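Local coordinates for periplasmic binding protein (Veillonella parvula, PDB 4OVK) that probably binds a small solute outside the cytoplasmic membrane and delivers it to an ABC transporter for import, at residues E224-M227 against T228-P231; D240-R243 against P244-Y248; Q152-A155 against L156-Y159; N282-T285 against P286-M289. All coordinates share one frame; numbering follows the deposited sequence.

Contact 1: E224-M227 against T228-P231; sequences EEIM and TWDP
The indole of W229 is folded back over the preceding helical turn, where it meets I226 and the backbone of E225. CG stands anti to the carbonyl carbon (chi1 -63°), and this brings one face of the ring under E225 O, which lies 3.3 Å above the plane and is offset toward the rim. The same oxygen accepts a nearly straight bond from W229 N at 2.9 Å, so E225 O is gripped by the amide while resting on the ring of one residue. Farther along the indole, I226 crosses at a slant, its CG1 4.0 Å from W229 CZ3. All this takes place in the last turns of helix 223-229, which leads into strand 233-236 of the second parallel sheet, in keeping with the alpha/beta lobes of periplasmic binding proteins; I226, W229 and P231 all press on L182 of the adjoining strand 180-184. A serine in place of W229 would probably open a gap beside I226 and L182 and leave E225 O without its aromatic cover. On another flank, E224 and T228 run side by side and point the same way. E224 bends at chi2 (-104°) to bring OE2 within 3.1 Å of T228 OG1, while E224 O lies 3.0 Å from that hydroxyl, and the single proton could serve either oxygen. The helix closes at D230, which leaves helical geometry with positive phi yet still gives its N-H to I226 O at 2.9 Å. P231 CD follows beside that carbonyl, 3.6 Å from I226 O, while D230 OD1 reaches K261 N.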
loop_
_atom_site.group_PDB
_atom_site.type_symbol
_atom_site.label_atom_id
_atom_site.label_comp_id
_atom_site.label_asym_id
_atom_site.label_seq_id
_atom_site.Cartn_x
_atom_site.Cartn_y
_atom_site.Cartn_z
ATOM N N GLU A 224 11.961 -0.041 -27.039
ATOM C CA GLU A 224 13.362 -0.310 -27.361
ATOM C C GLU A 224 14.250 -0.341 -26.104
ATOM O O GLU A 224 15.101 -1.228 -25.970
ATOM C CB GLU A 224 13.885 0.703 -28.386
ATOM C CG GLU A 224 15.266 0.375 -28.931
ATOM C CD GLU A 224 16.362 1.239 -28.331
ATOM O OE1 GLU A 224 16.578 2.364 -28.836
ATOM O OE2 GLU A 224 17.018 0.787 -27.365
ATOM N N GLU A 225 14.038 0.602 -25.184
ATOM C CA GLU A 225 14.759 0.615 -23.898
ATOM C C GLU A 225 14.537 -0.685 -23.122
ATOM O O GLU A 225 15.483 -1.274 -22.591
ATOM C CB GLU A 225 14.313 1.797 -23.023
ATOM C CG GLU A 225 14.912 3.139 -23.404
ATOM C CD GLU A 225 14.247 4.303 -22.686
ATOM O OE1 GLU A 225 14.797 4.745 -21.655
ATOM O OE2 GLU A 225 13.175 4.766 -23.142
ATOM N N ILE A 226 13.281 -1.122 -23.059
ATOM C CA ILE A 226 12.921 -2.335 -22.326
ATOM C C ILE A 226 13.554 -3.579 -22.971
ATOM O O ILE A 226 14.024 -4.477 -22.264
ATOM C CB ILE A 226 11.380 -2.472 -22.182
ATOM C CG1 ILE A 226 10.832 -1.342 -21.288
ATOM C CG2 ILE A 226 10.991 -3.835 -21.612
ATOM C CD1 ILE A 226 9.323 -1.236 -21.272
HETATM N N MSE A 227 13.586 -3.618 -24.303
HETATM C CA MSE A 227 14.229 -4.721 -25.024
HETATM C C MSE A 227 15.703 -4.764 -24.682
HETATM O O MSE A 227 16.262 -5.837 -24.448
HETATM C CB MSE A 227 13.989 -4.588 -26.529
HETATM C CG MSE A 227 12.524 -4.859 -26.879
HETATM SE SE MSE A 227 12.154 -4.412 -28.767
HETATM C CE MSE A 227 13.126 -5.909 -29.610
ATOM N N THR A 228 16.331 -3.595 -24.616
ATOM C CA THR A 228 17.746 -3.488 -24.251
ATOM C C THR A 228 18.016 -3.980 -22.819
ATOM O O THR A 228 18.948 -4.771 -22.595
ATOM C CB THR A 228 18.234 -2.033 -24.427
ATOM O OG1 THR A 228 18.113 -1.665 -25.804
ATOM C CG2 THR A 228 19.682 -1.864 -23.991
ATOM N N TRP A 229 17.202 -3.528 -21.863
ATOM C CA TRP A 229 17.329 -3.969 -20.467
ATOM C C TRP A 229 17.188 -5.485 -20.381
ATOM O O TRP A 229 17.972 -6.145 -19.703
ATOM C CB TRP A 229 16.275 -3.312 -19.560
ATOM C CG TRP A 229 16.364 -1.812 -19.457
ATOM C CD1 TRP A 229 17.462 -1.035 -19.675
ATOM C CD2 TRP A 229 15.309 -0.918 -19.087
ATOM N NE1 TRP A 229 17.154 0.292 -19.483
ATOM C CE2 TRP A 229 15.840 0.391 -19.114
ATOM C CE3 TRP A 229 13.965 -1.094 -18.737
ATOM C CZ2 TRP A 229 15.074 1.515 -18.809
ATOM C CZ3 TRP A 229 13.203 0.024 -18.427
ATOM C CH2 TRP A 229 13.761 1.311 -18.466
ATOM N N ASP A 230 16.185 -6.019 -21.080
ATOM C CA ASP A 230 15.905 -7.461 -21.102
ATOM C C ASP A 230 15.741 -8.034 -19.680
ATOM O O ASP A 230 16.524 -8.885 -19.242
ATOM C CB ASP A 230 17.004 -8.209 -21.882
ATOM C CG ASP A 230 16.541 -9.561 -22.404
ATOM O OD1 ASP A 230 15.338 -9.876 -22.291
ATOM O OD2 ASP A 230 17.377 -10.311 -22.954
ATOM N N PRO A 231 14.720 -7.560 -18.949
ATOM C CA PRO A 231 14.555 -8.003 -17.571
ATOM C C PRO A 231 14.281 -9.504 -17.458
ATOM O O PRO A 231 13.680 -10.109 -18.369
ATOM C CB PRO A 231 13.364 -7.172 -17.071
ATOM C CG PRO A 231 12.610 -6.812 -18.296
ATOM C CD PRO A 231 13.641 -6.640 -19.363
#

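Contact 2: D240-R243 against P244-Y248; sequences DSIR and PDDIY
D246 and R243 are tied by a pair of reciprocal hydrogen bonds. The R243 N-H points at D246 OD2 over 2.9 Å (159°), meeting the carboxylate from above its plane, while D246 N returns a more bent bond (136°) to R243 O at 3.0 Å. With CG anti to its own carbonyl carbon (chi1 -60°), the D246 side chain is carried back toward the R243 amide. The amide one residue earlier, I242 N, is held by a second acid: D240 OD2 accepts it at 2.9 Å, forming an Asx turn. The amides of I242 and R243 are thus both held by aspartates.

Charge pairing draws on residues outside this stretch. D240 OD2 forms a salt bridge with K187 and D246 OD1 one with K251, whereas R243 extends its chain elsewhere, its NE 6.6 Å from D246 OD2.

The apolar part is small. I242 and I247 meet through their terminal methyls, CD1 to CD1, at 4.0 Å.

The stretch joins the loop after strand 233-236 to helix 244-248. I242 and P244 rest on L236 of that strand, I247 and Y248 lie against V263 of helix 261-264, and helix 333-336 packs over P244 through I335 and N336.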
loop_
_atom_site.group_PDB
_atom_site.type_symbol
_atom_site.label_atom_id
_atom_site.label_comp_id
_atom_site.label_asym_id
_atom_site.label_seq_id
_atom_site.Cartn_x
_atom_site.Cartn_y
_atom_site.Cartn_z
ATOM N N ASP A 240 -3.575 -0.699 -12.954
ATOM C CA ASP A 240 -4.044 -0.964 -14.301
ATOM C C ASP A 240 -4.530 -2.405 -14.360
ATOM O O ASP A 240 -4.103 -3.236 -13.551
ATOM C CB ASP A 240 -2.856 -0.785 -15.254
ATOM C CG ASP A 240 -3.251 -0.852 -16.695
ATOM O OD1 ASP A 240 -3.657 0.187 -17.242
ATOM O OD2 ASP A 240 -3.170 -1.953 -17.281
ATOM N N SER A 241 -5.384 -2.717 -15.333
ATOM C CA SER A 241 -5.909 -4.082 -15.485
ATOM C C SER A 241 -4.902 -5.089 -16.047
ATOM O O SER A 241 -5.213 -6.265 -16.108
ATOM C CB SER A 241 -7.130 -4.081 -16.416
ATOM O OG SER A 241 -6.733 -3.946 -17.792
ATOM N N ILE A 242 -3.722 -4.640 -16.473
ATOM C CA ILE A 242 -2.773 -5.515 -17.157
ATOM C C ILE A 242 -2.475 -6.786 -16.346
ATOM O O ILE A 242 -2.276 -6.744 -15.130
ATOM C CB ILE A 242 -1.487 -4.755 -17.545
ATOM C CG1 ILE A 242 -0.596 -5.601 -18.464
ATOM C CG2 ILE A 242 -0.731 -4.297 -16.307
ATOM C CD1 ILE A 242 0.608 -4.842 -18.984
ATOM N N ARG A 243 -2.498 -7.924 -17.027
ATOM C CA ARG A 243 -2.225 -9.212 -16.406
ATOM C C ARG A 243 -1.194 -9.969 -17.221
ATOM O O ARG A 243 -0.931 -9.594 -18.347
ATOM C CB ARG A 243 -3.517 -10.010 -16.289
ATOM C CG ARG A 243 -4.345 -9.510 -15.135
ATOM C CD ARG A 243 -5.642 -10.247 -14.986
ATOM N NE ARG A 243 -6.314 -9.783 -13.785
ATOM C CZ ARG A 243 -7.436 -10.297 -13.314
ATOM N NH1 ARG A 243 -8.013 -11.304 -13.941
ATOM N NH2 ARG A 243 -7.972 -9.811 -12.201
ATOM N N PRO A 244 -0.592 -11.029 -16.650
ATOM C CA PRO A 244 0.498 -11.699 -17.374
ATOM C C PRO A 244 0.162 -12.214 -18.789
ATOM O O PRO A 244 0.976 -12.077 -19.700
ATOM C CB PRO A 244 0.862 -12.855 -16.442
ATOM C CG PRO A 244 0.507 -12.345 -15.076
ATOM C CD PRO A 244 -0.777 -11.599 -15.305
ATOM N N ASP A 245 -1.011 -12.802 -18.972
ATOM C CA ASP A 245 -1.394 -13.303 -20.290
ATOM C C ASP A 245 -1.488 -12.190 -21.353
ATOM O O ASP A 245 -1.344 -12.469 -22.545
ATOM C CB ASP A 245 -2.687 -14.128 -20.215
ATOM C CG ASP A 245 -2.460 -15.548 -19.683
ATOM O OD1 ASP A 245 -1.293 -15.980 -19.530
ATOM O OD2 ASP A 245 -3.465 -16.246 -19.418
ATOM N N ASP A 246 -1.682 -10.937 -20.932
ATOM C CA ASP A 246 -1.639 -9.792 -21.877
ATOM C C ASP A 246 -0.253 -9.604 -22.508
ATOM O O ASP A 246 -0.124 -9.215 -23.680
ATOM C CB ASP A 246 -2.050 -8.496 -21.172
ATOM C CG ASP A 246 -3.470 -8.560 -20.596
ATOM O OD1 ASP A 246 -4.311 -9.328 -21.143
ATOM O OD2 ASP A 246 -3.745 -7.846 -19.595
ATOM N N ILE A 247 0.777 -9.880 -21.717
ATOM C CA ILE A 247 2.156 -9.830 -22.181
ATOM C C ILE A 247 2.494 -11.112 -22.958
ATOM O O ILE A 247 3.031 -11.049 -24.056
ATOM C CB ILE A 247 3.136 -9.678 -20.990
ATOM C CG1 ILE A 247 2.937 -8.353 -20.237
ATOM C CG2 ILE A 247 4.581 -9.828 -21.445
ATOM C CD1 ILE A 247 3.228 -7.092 -21.016
ATOM N N TYR A 248 2.183 -12.274 -22.382
ATOM C CA TYR A 248 2.500 -13.556 -23.030
ATOM C C TYR A 248 1.880 -13.691 -24.426
ATOM O O TYR A 248 2.497 -14.254 -25.335
ATOM C CB TYR A 248 2.042 -14.739 -22.157
ATOM C CG TYR A 248 2.744 -14.864 -20.813
ATOM C CD1 TYR A 248 4.115 -14.640 -20.687
ATOM C CD2 TYR A 248 2.039 -15.234 -19.673
ATOM C CE1 TYR A 248 4.750 -14.761 -19.460
ATOM C CE2 TYR A 248 2.665 -15.362 -18.439
ATOM C CZ TYR A 248 4.017 -15.124 -18.335
ATOM O OH TYR A 248 4.651 -15.276 -17.124
#

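Contact 3: Q152-A155 against L156-Y159; sequences QAEA and LISY
The carboxylate of E154 has the CD1 methyl of I157 off its flat side, with E154 OE1 3.9 Å from I157 CD1 and the other carboxylate atoms almost equally far. A bend at chi2 (-56°) turns the acid forward along the helix, over I157. Its two oxygens have separate partners: OE2 makes a salt bridge with R141, and OE1 accepts a short bond of 2.6 Å from a water, which in turn receives the hydroxyl proton of S158 OG at 2.9 Å. That water links two side chains four residues apart, one helical turn. A second flat group, the ring of Y159, turns away from this side; only its CB touches A155 O, at 3.4 Å, and with CG anti to the backbone N (chi1 -171°) the ring meets F313 edge-to-face. The carboxamide of Q152 gives its NE2 to A47 O and F317 O.

Between these groups run ordinary alpha-helical bonds. I157 N donates to A153 O at 2.9 Å, and the I157 side chain leans over that same carbonyl, its CG1 3.3 Å from A153 O. L156 CG rests similarly at 3.5 Å from Q152 O.

Helix 150-170 joins the two alpha/beta lobes, one sheet preceding it in the chain and the other following. Along it A153 and I157 pack on I140 of helix 133-147, A155 and L156 on F317 of helix 306-318, and Y159 on P286 and L287 of helix 285-296.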
loop_
_atom_site.group_PDB
_atom_site.type_symbol
_atom_site.label_atom_id
_atom_site.label_comp_id
_atom_site.label_asym_id
_atom_site.label_seq_id
_atom_site.Cartn_x
_atom_site.Cartn_y
_atom_site.Cartn_z
ATOM N N GLN A 152 -2.420 -2.198 19.837
ATOM C CA GLN A 152 -2.530 -2.630 18.445
ATOM C C GLN A 152 -1.587 -1.806 17.566
ATOM O O GLN A 152 -0.918 -2.355 16.707
ATOM C CB GLN A 152 -3.967 -2.563 17.909
ATOM C CG GLN A 152 -4.095 -3.037 16.453
ATOM C CD GLN A 152 -4.925 -4.294 16.245
ATOM O OE1 GLN A 152 -4.850 -5.242 17.018
ATOM N NE2 GLN A 152 -5.701 -4.312 15.161
ATOM N N ALA A 153 -1.506 -0.500 17.809
ATOM C CA ALA A 153 -0.621 0.359 17.026
ATOM C C ALA A 153 0.828 -0.080 17.199
ATOM O O ALA A 153 1.548 -0.283 16.206
ATOM C CB ALA A 153 -0.809 1.830 17.417
ATOM N N GLU A 154 1.257 -0.274 18.446
ATOM C CA GLU A 154 2.634 -0.739 18.675
ATOM C C GLU A 154 2.868 -2.156 18.136
ATOM O O GLU A 154 3.962 -2.446 17.676
ATOM C CB GLU A 154 3.041 -0.630 20.145
ATOM C CG GLU A 154 3.165 0.806 20.664
ATOM C CD GLU A 154 4.128 1.705 19.875
ATOM O OE1 GLU A 154 5.118 1.213 19.285
ATOM O OE2 GLU A 154 3.898 2.935 19.863
ATOM N N ALA A 155 1.862 -3.030 18.178
ATOM C CA ALA A 155 2.019 -4.368 17.590
ATOM C C ALA A 155 2.248 -4.284 16.075
ATOM O O ALA A 155 3.072 -5.004 15.528
ATOM C CB ALA A 155 0.831 -5.251 17.920
ATOM N N LEU A 156 1.535 -3.379 15.407
ATOM C CA LEU A 156 1.721 -3.147 13.969
ATOM C C LEU A 156 3.106 -2.559 13.690
ATOM O O LEU A 156 3.780 -2.962 12.765
ATOM C CB LEU A 156 0.637 -2.207 13.416
ATOM C CG LEU A 156 -0.746 -2.820 13.241
ATOM C CD1 LEU A 156 -1.819 -1.748 13.074
ATOM C CD2 LEU A 156 -0.779 -3.805 12.067
ATOM N N ILE A 157 3.539 -1.611 14.510
ATOM C CA ILE A 157 4.834 -0.983 14.298
ATOM C C ILE A 157 5.954 -1.993 14.528
ATOM O O ILE A 157 6.910 -2.035 13.745
ATOM C CB ILE A 157 5.016 0.250 15.194
ATOM C CG1 ILE A 157 4.045 1.353 14.749
ATOM C CG2 ILE A 157 6.449 0.766 15.122
ATOM C CD1 ILE A 157 3.773 2.381 15.830
ATOM N N SER A 158 5.822 -2.803 15.582
ATOM C CA SER A 158 6.797 -3.869 15.874
ATOM C C SER A 158 6.879 -4.884 14.741
ATOM O O SER A 158 7.960 -5.355 14.403
ATOM C CB SER A 158 6.451 -4.592 17.171
ATOM O OG SER A 158 6.660 -3.745 18.295
ATOM N N TYR A 159 5.731 -5.209 14.164
ATOM C CA TYR A 159 5.665 -6.116 13.026
ATOM C C TYR A 159 6.479 -5.548 11.859
ATOM O O TYR A 159 7.291 -6.250 11.270
ATOM C CB TYR A 159 4.207 -6.366 12.630
ATOM C CG TYR A 159 4.007 -7.463 11.608
ATOM C CD1 TYR A 159 3.897 -8.805 11.992
ATOM C CD2 TYR A 159 3.918 -7.162 10.268
ATOM C CE1 TYR A 159 3.708 -9.809 11.044
ATOM C CE2 TYR A 159 3.732 -8.145 9.320
ATOM C CZ TYR A 159 3.646 -9.468 9.706
ATOM O OH TYR A 159 3.449 -10.408 8.734
HETATM O O HOH W 1 6.481 -0.909 18.882
#

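Contact 4: N282-T285 against P286-M289; sequences NVET and PLMM
E284 O receives two amides of the new helix: L287 N at 2.8 Å and M288 N in a weak bond at 3.4 Å. T285 O then takes M289 N at 2.9 Å, and the alpha-helical pattern is under way. E284 holds the N-cap position, but its carboxylate leads away from the helix to Y318, W278 and I275 N.

The approach to the helix is a type I turn from N282 to T285, braced by side chains. N282 OD1 accepts E284 N at 2.7 Å in an Asx turn, and T285 OG1 accepts N282 N at 3.0 Å. T285 sets OG1 anti to its carbonyl carbon (chi1 -66°), facing the turn, and this leaves CG2 alongside M289, pointing the same way, 4.2 Å from M289 CG. Replacing T285 by alanine would take away the acceptor of N282 N and is likely to let the start of the turn shift, besides opening a gap beside the selenomethionine M289.

Packing across the turn is light: L287 CD1 reaches E284 CB at 4.2 Å, and P286 CD lies 3.8 Å from V283 O. Larger partners come from helix 306-318, where F313 touches E284 and L287. P286 has no N-H to give, which suits a first-turn position where no preceding acceptor is needed. N282 OD1 and T285 OG1 serve backbone amides within this buried turn, while the E284 carboxylate and V283 O, the latter bonded to H160, find partners outside it.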
loop_
_atom_site.group_PDB
_atom_site.type_symbol
_atom_site.label_atom_id
_atom_site.label_comp_id
_atom_site.label_asym_id
_atom_site.label_seq_id
_atom_site.Cartn_x
_atom_site.Cartn_y
_atom_site.Cartn_z
ATOM N N ASN A 282 2.112 0.828 2.818
ATOM C CA ASN A 282 0.834 0.515 3.470
ATOM C C ASN A 282 1.048 -0.438 4.670
ATOM O O ASN A 282 2.162 -0.866 4.947
ATOM C CB ASN A 282 -0.136 -0.109 2.453
ATOM C CG ASN A 282 0.206 -1.531 2.123
ATOM O OD1 ASN A 282 -0.344 -2.449 2.722
ATOM N ND2 ASN A 282 1.135 -1.731 1.173
ATOM N N VAL A 283 -0.022 -0.776 5.371
ATOM C CA VAL A 283 0.074 -1.549 6.609
ATOM C C VAL A 283 0.550 -3.012 6.358
ATOM O O VAL A 283 1.178 -3.644 7.204
ATOM C CB VAL A 283 -1.268 -1.462 7.383
ATOM C CG1 VAL A 283 -2.257 -2.532 6.941
ATOM C CG2 VAL A 283 -1.027 -1.529 8.867
ATOM N N GLU A 284 0.295 -3.510 5.164
ATOM C CA GLU A 284 0.673 -4.867 4.764
ATOM C C GLU A 284 2.007 -4.940 3.972
ATOM O O GLU A 284 2.374 -5.997 3.465
ATOM C CB GLU A 284 -0.474 -5.474 3.967
ATOM C CG GLU A 284 -1.753 -5.573 4.793
ATOM C CD GLU A 284 -2.983 -5.994 4.016
ATOM O OE1 GLU A 284 -3.006 -5.884 2.777
ATOM O OE2 GLU A 284 -3.967 -6.384 4.665
ATOM N N THR A 285 2.740 -3.840 3.885
ATOM C CA THR A 285 4.019 -3.825 3.155
ATOM C C THR A 285 4.979 -4.982 3.505
ATOM O O THR A 285 5.596 -5.544 2.593
ATOM C CB THR A 285 4.735 -2.471 3.273
ATOM O OG1 THR A 285 3.959 -1.471 2.603
ATOM C CG2 THR A 285 6.130 -2.520 2.646
ATOM N N PRO A 286 5.098 -5.355 4.786
ATOM C CA PRO A 286 5.971 -6.509 5.071
ATOM C C PRO A 286 5.585 -7.800 4.330
ATOM O O PRO A 286 6.464 -8.623 4.021
ATOM C CB PRO A 286 5.827 -6.689 6.586
ATOM C CG PRO A 286 5.532 -5.337 7.083
ATOM C CD PRO A 286 4.652 -4.700 6.037
ATOM N N LEU A 287 4.295 -7.982 4.056
ATOM C CA LEU A 287 3.831 -9.150 3.299
ATOM C C LEU A 287 4.230 -9.041 1.820
ATOM O O LEU A 287 4.623 -10.029 1.182
ATOM C CB LEU A 287 2.320 -9.334 3.454
ATOM C CG LEU A 287 1.892 -9.600 4.900
ATOM C CD1 LEU A 287 0.408 -9.385 5.060
ATOM C CD2 LEU A 287 2.291 -11.006 5.384
HETATM N N MSE A 288 4.170 -7.828 1.283
HETATM C CA MSE A 288 4.646 -7.573 -0.073
HETATM C C MSE A 288 6.126 -7.869 -0.191
HETATM O O MSE A 288 6.560 -8.462 -1.169
HETATM C CB MSE A 288 4.353 -6.132 -0.450
HETATM C CG MSE A 288 4.967 -5.732 -1.785
HETATM SE SE MSE A 288 4.341 -6.858 -3.277
HETATM C CE MSE A 288 4.512 -5.501 -4.689
HETATM N N MSE A 289 6.909 -7.483 0.812
HETATM C CA MSE A 289 8.357 -7.725 0.792
HETATM C C MSE A 289 8.647 -9.218 0.795
HETATM O O MSE A 289 9.543 -9.714 0.090
HETATM C CB MSE A 289 9.010 -7.055 1.998
HETATM C CG MSE A 289 8.872 -5.557 1.900
HETATM SE SE MSE A 289 10.254 -4.867 0.704
HETATM C CE MSE A 289 10.784 -3.525 2.048
#

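In the fold
Contacts 3 and 4 belong together: they touch, with L156 packed on V283, so the long helix 150-170 and the start of helix 285-296 form one interface, contact 4 being the one near the centre of the chain. Contact 4 is the most buried; two of its amides are taken by side chains of its own turn, others by backbone carbonyls. Contacts 1 and 2 lie together on one side of the chain's centre, opposite contact 3, at the two ends of strand 233-236, with about 8 Å between nearest atoms. Both are partly buried, yet contact 1 ends a helix with an aromatic cover, whereas contact 2 begins one with aspartates. Contact 3 is a mid-helix turn bridged by water.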